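Local coordinates for antigen MTB48, Mycobacterial protein (Mycobacterium smegmatis, PDB 4WJ1) that is exported by the ESX-1 type VII secretion system and is probably involved in DNA conjugation, at least in the recipient strain, at residues D165-S168 against T169-H173. Numbering follows the deposited sequence.
Sequences DYQS and TLEGH
Tyr166 lays its ring across Thr169 and Leu170, three and four residues further along the same helix, which both lie on the same side of the ring plane. Tyr166 CE2 is 3.6 Å from Leu170 CD2. Tyr166 CE1 is 3.8 Å from the methyl Thr169 CG2. Both neighbours approach the ring obliquely. The Tyr166 ring reaches them because its CG stands anti to the backbone N (chi1 -159°) and the ring runs forward along the helix. This is the tightly packed side. Leu170 also touches Phe60 of helix 40-96 and Met206 and Cys210 of helix 187-230, and Tyr166 OH is hydrogen-bonded to Pro27 O. Helix 154-178 belongs to the PPE domain of EspB, in a long all-helical bundle, and here it packs on two other helices. Backbone i to i+4 bonds hold the turn: Leu170 N to Tyr166 O, Glu171 N to Gln167 O and Gly172 N to Ser168 O, each 3.0 Å. On the more open side, the partly exposed Gln167 and Glu171 are joined by a hydrogen bond. Gln167 NE2 donates to Glu171 OE2 at 3.0 Å, with an N-H...O angle of 153°. The amide comes from above the carboxylate plane, and the two planes stand 73° apart. Glu171 CG also rests 3.3 Å from Gln167 O. Next to this pair, Ser168 is exposed.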
loop_
_atom_site.group_PDB
_atom_site.type_symbol
_atom_site.label_atom_id
_atom_site.label_comp_id
_atom_site.label_asym_id
_atom_site.label_seq_id
_atom_site.Cartn_x
_atom_site.Cartn_y
_atom_site.Cartn_z
ATOM N N ASP A 165 6.970 -6.735 -5.587
ATOM C CA ASP A 165 7.759 -7.477 -4.622
ATOM C C ASP A 165 7.493 -7.070 -3.209
ATOM O O ASP A 165 7.926 -7.744 -2.274
ATOM C CB ASP A 165 9.225 -7.309 -4.920
ATOM C CG ASP A 165 9.618 -7.992 -6.195
ATOM O OD1 ASP A 165 8.957 -8.961 -6.624
ATOM O OD2 ASP A 165 10.606 -7.562 -6.762
ATOM N N TYR A 166 6.776 -5.967 -3.049
ATOM C CA TYR A 166 6.432 -5.486 -1.724
ATOM C C TYR A 166 5.245 -6.270 -1.173
ATOM O O TYR A 166 5.008 -6.286 0.029
ATOM C CB TYR A 166 6.107 -4.004 -1.764
ATOM C CG TYR A 166 6.240 -3.322 -0.426
ATOM C CD1 TYR A 166 7.419 -3.426 0.305
ATOM C CD2 TYR A 166 5.201 -2.561 0.100
ATOM C CE1 TYR A 166 7.554 -2.799 1.524
ATOM C CE2 TYR A 166 5.336 -1.921 1.312
ATOM C CZ TYR A 166 6.514 -2.044 2.016
ATOM O OH TYR A 166 6.668 -1.410 3.218
ATOM N N GLN A 167 4.503 -6.906 -2.073
ATOM C CA GLN A 167 3.329 -7.655 -1.690
ATOM C C GLN A 167 3.732 -8.691 -0.663
ATOM O O GLN A 167 3.125 -8.794 0.398
ATOM C CB GLN A 167 2.676 -8.325 -2.901
ATOM C CG GLN A 167 1.937 -9.606 -2.543
ATOM C CD GLN A 167 0.771 -9.896 -3.471
ATOM O OE1 GLN A 167 0.791 -9.530 -4.653
ATOM N NE2 GLN A 167 -0.273 -10.531 -2.929
ATOM N N SER A 168 4.789 -9.433 -0.961
ATOM C CA SER A 168 5.223 -10.474 -0.049
ATOM C C SER A 168 5.748 -9.865 1.258
ATOM O O SER A 168 5.683 -10.489 2.305
ATOM C CB SER A 168 6.290 -11.347 -0.700
ATOM O OG SER A 168 7.562 -10.851 -0.379
ATOM N N THR A 169 6.263 -8.641 1.197
ATOM C CA THR A 169 6.698 -7.965 2.409
ATOM C C THR A 169 5.535 -7.727 3.350
ATOM O O THR A 169 5.622 -8.008 4.545
ATOM C CB THR A 169 7.341 -6.613 2.118
ATOM O OG1 THR A 169 8.386 -6.775 1.162
ATOM C CG2 THR A 169 7.932 -6.060 3.390
ATOM N N LEU A 170 4.454 -7.181 2.804
ATOM C CA LEU A 170 3.292 -6.852 3.607
ATOM C C LEU A 170 2.589 -8.107 4.114
ATOM O O LEU A 170 2.138 -8.138 5.246
ATOM C CB LEU A 170 2.327 -5.983 2.819
ATOM C CG LEU A 170 2.897 -4.600 2.530
ATOM C CD1 LEU A 170 1.824 -3.675 2.006
ATOM C CD2 LEU A 170 3.605 -4.009 3.748
ATOM N N GLU A 171 2.516 -9.148 3.294
ATOM C CA GLU A 171 1.982 -10.422 3.767
ATOM C C GLU A 171 2.811 -10.930 4.935
ATOM O O GLU A 171 2.275 -11.387 5.948
ATOM C CB GLU A 171 1.980 -11.449 2.644
ATOM C CG GLU A 171 1.065 -11.079 1.508
ATOM C CD GLU A 171 1.170 -12.042 0.366
ATOM O OE1 GLU A 171 2.200 -12.751 0.292
ATOM O OE2 GLU A 171 0.221 -12.094 -0.448
ATOM N N GLY A 172 4.129 -10.833 4.794
ATOM C CA GLY A 172 5.034 -11.215 5.862
ATOM C C GLY A 172 4.812 -10.349 7.084
ATOM O O GLY A 172 4.776 -10.829 8.221
ATOM N N HIS A 173 4.646 -9.057 6.841
ATOM C CA HIS A 173 4.480 -8.119 7.923
ATOM C C HIS A 173 3.209 -8.434 8.715
ATOM O O HIS A 173 3.181 -8.265 9.920
ATOM C CB HIS A 173 4.431 -6.691 7.386
ATOM C CG HIS A 173 4.450 -5.644 8.463
ATOM N ND1 HIS A 173 5.506 -5.503 9.338
ATOM C CD2 HIS A 173 3.539 -4.711 8.803
ATOM C CE1 HIS A 173 5.245 -4.507 10.169
ATOM N NE2 HIS A 173 4.064 -4.011 9.875
#